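Local atomic coordinates of RimK domain protein ATP-grasp (Sphaerobacter thermophilus, PDB entry 5I47), a protein that probably binds ATP and a metal ion and acts as a RimK-like ATP-grasp ligase, perhaps in lysine biosynthesis or in adding glutamate to a protein. Residues B[130-135]-B[168-173]. Residues are numbered along the deposited sequence; the frame is centred on the assembly and turned at random.
Sequences VLKSLT and LVQQFI
K132 reaches across to Q170 on one face of an antiparallel strand pair: NZ donates to OE1 at 2.7 Å, the donor lying 23° out of the carboxamide plane. The lysine chain is extended beyond CG, and its CE also lies close to OE1. The amide's NE2 bonds T109 OG1 on the next strand, so both polar atoms of the carboxamide have a partner, which would fix its rotation. An alanine in place of K132 would probably leave OE1 without this donor and the amide less firmly fixed. Four backbone bonds tie the strands: V130 and Q170 exchange two, with V130 N to Q170 O at 2.8 Å, and K132 and L168 exchange two more, with L168 N to K132 O at 2.7 Å. Between them L131 and V169 form a non-hydrogen-bonded pair, their backbone bonds running outward to A143 and R110; on the opposite face L131 CD2 lies 3.7 Å from V169 CG2, and helix 115-125 covers V169. At one end V130 CG1 meets F172 CD1 at 3.5 Å; at the other, L134 CD2 packs on L168 CD2, and L134 also touches V67 of the second subunit. The strands are the central two of a four-stranded sheet, whose K132/Q170 face turns to V249 of strand 246-253. Two such facing antiparallel sheets characterise the ATP-grasp fold, which in relatives holds ATP between them, as probably here.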
loop_
_atom_site.group_PDB
_atom_site.type_symbol
_atom_site.label_atom_id
_atom_site.label_comp_id
_atom_site.label_asym_id
_atom_site.label_seq_id
_atom_site.Cartn_x
_atom_site.Cartn_y
_atom_site.Cartn_z
ATOM N N VAL B 130 -12.113 -16.797 -6.128
ATOM C CA VAL B 130 -10.821 -16.328 -6.613
ATOM C C VAL B 130 -10.057 -15.707 -5.452
ATOM O O VAL B 130 -10.646 -15.049 -4.588
ATOM C CB VAL B 130 -10.965 -15.316 -7.770
ATOM C CG1 VAL B 130 -11.434 -16.012 -9.029
ATOM C CG2 VAL B 130 -11.928 -14.207 -7.394
ATOM N N LEU B 131 -8.747 -15.937 -5.423
ATOM C CA LEU B 131 -7.858 -15.318 -4.450
ATOM C C LEU B 131 -7.182 -14.118 -5.093
ATOM O O LEU B 131 -6.563 -14.244 -6.154
ATOM C CB LEU B 131 -6.798 -16.298 -3.944
ATOM C CG LEU B 131 -7.237 -17.571 -3.219
ATOM C CD1 LEU B 131 -6.029 -18.258 -2.617
ATOM C CD2 LEU B 131 -8.263 -17.265 -2.150
ATOM N N LYS B 132 -7.300 -12.961 -4.450
ATOM C CA LYS B 132 -6.716 -11.723 -4.945
ATOM C C LYS B 132 -5.910 -11.094 -3.822
ATOM O O LYS B 132 -6.445 -10.852 -2.736
ATOM C CB LYS B 132 -7.794 -10.748 -5.430
ATOM C CG LYS B 132 -8.665 -11.254 -6.564
ATOM C CD LYS B 132 -9.700 -10.204 -6.959
ATOM C CE LYS B 132 -10.519 -10.631 -8.173
ATOM N NZ LYS B 132 -11.469 -9.554 -8.585
ATOM N N SER B 133 -4.632 -10.835 -4.077
ATOM C CA SER B 133 -3.844 -10.049 -3.139
ATOM C C SER B 133 -4.466 -8.666 -2.971
ATOM O O SER B 133 -5.083 -8.126 -3.894
ATOM C CB SER B 133 -2.400 -9.930 -3.630
ATOM O OG SER B 133 -2.355 -9.587 -5.005
ATOM N N LEU B 134 -4.311 -8.097 -1.770
ATOM C CA LEU B 134 -4.905 -6.792 -1.489
ATOM C C LEU B 134 -4.376 -5.724 -2.434
ATOM O O LEU B 134 -5.086 -4.759 -2.741
ATOM C CB LEU B 134 -4.641 -6.380 -0.039
ATOM C CG LEU B 134 -5.049 -7.337 1.083
ATOM C CD1 LEU B 134 -5.007 -6.629 2.426
ATOM C CD2 LEU B 134 -6.423 -7.924 0.830
ATOM N N THR B 135 -3.142 -5.877 -2.902
ATOM C CA THR B 135 -2.512 -4.955 -3.832
ATOM C C THR B 135 -2.216 -5.689 -5.131
ATOM O O THR B 135 -1.753 -6.834 -5.110
ATOM C CB THR B 135 -1.223 -4.378 -3.236
ATOM O OG1 THR B 135 -1.559 -3.417 -2.226
ATOM C CG2 THR B 135 -0.363 -3.715 -4.309
ATOM N N LEU B 168 -7.829 -11.644 -0.578
ATOM C CA LEU B 168 -9.275 -11.540 -0.721
ATOM C C LEU B 168 -9.817 -12.855 -1.265
ATOM O O LEU B 168 -9.341 -13.349 -2.293
ATOM C CB LEU B 168 -9.660 -10.400 -1.667
ATOM C CG LEU B 168 -9.288 -8.958 -1.312
ATOM C CD1 LEU B 168 -9.683 -8.034 -2.447
ATOM C CD2 LEU B 168 -9.954 -8.528 -0.018
ATOM N N VAL B 169 -10.801 -13.420 -0.575
ATOM C CA VAL B 169 -11.530 -14.588 -1.053
ATOM C C VAL B 169 -12.841 -14.075 -1.632
ATOM O O VAL B 169 -13.737 -13.655 -0.891
ATOM C CB VAL B 169 -11.762 -15.614 0.065
ATOM C CG1 VAL B 169 -12.569 -16.789 -0.455
ATOM C CG2 VAL B 169 -10.430 -16.095 0.622
ATOM N N GLN B 170 -12.949 -14.081 -2.959
ATOM C CA GLN B 170 -14.055 -13.443 -3.659
ATOM C C GLN B 170 -14.826 -14.474 -4.467
ATOM O O GLN B 170 -14.224 -15.309 -5.152
ATOM C CB GLN B 170 -13.550 -12.326 -4.578
ATOM C CG GLN B 170 -14.653 -11.480 -5.187
ATOM C CD GLN B 170 -14.117 -10.322 -6.004
ATOM O OE1 GLN B 170 -13.555 -10.517 -7.081
ATOM N NE2 GLN B 170 -14.281 -9.108 -5.490
ATOM N N GLN B 171 -16.152 -14.409 -4.386
ATOM C CA GLN B 171 -16.992 -15.318 -5.150
ATOM C C GLN B 171 -16.738 -15.151 -6.642
ATOM O O GLN B 171 -16.532 -14.039 -7.137
ATOM C CB GLN B 171 -18.466 -15.069 -4.831
ATOM C CG GLN B 171 -19.437 -15.889 -5.664
ATOM C CD GLN B 171 -20.840 -15.873 -5.094
ATOM O OE1 GLN B 171 -21.666 -15.034 -5.458
ATOM N NE2 GLN B 171 -21.117 -16.803 -4.187
ATOM N N PHE B 172 -16.738 -16.271 -7.359
ATOM C CA PHE B 172 -16.519 -16.275 -8.797
ATOM C C PHE B 172 -17.858 -16.282 -9.520
ATOM O O PHE B 172 -18.705 -17.143 -9.260
ATOM C CB PHE B 172 -15.686 -17.482 -9.228
ATOM C CG PHE B 172 -15.273 -17.440 -10.669
ATOM C CD1 PHE B 172 -14.256 -16.597 -11.083
ATOM C CD2 PHE B 172 -15.904 -18.235 -11.610
ATOM C CE1 PHE B 172 -13.870 -16.549 -12.409
ATOM C CE2 PHE B 172 -15.523 -18.192 -12.940
ATOM C CZ PHE B 172 -14.504 -17.346 -13.339
ATOM N N ILE B 173 -18.043 -15.324 -10.420
ATOM C CA ILE B 173 -19.257 -15.234 -11.224
ATOM C C ILE B 173 -18.885 -15.511 -12.675
ATOM O O ILE B 173 -18.403 -14.606 -13.370
ATOM C CB ILE B 173 -19.930 -13.864 -11.063
ATOM C CG1 ILE B 173 -19.986 -13.471 -9.583
ATOM C CG2 ILE B 173 -21.326 -13.884 -11.671
ATOM C CD1 ILE B 173 -20.593 -12.112 -9.331
#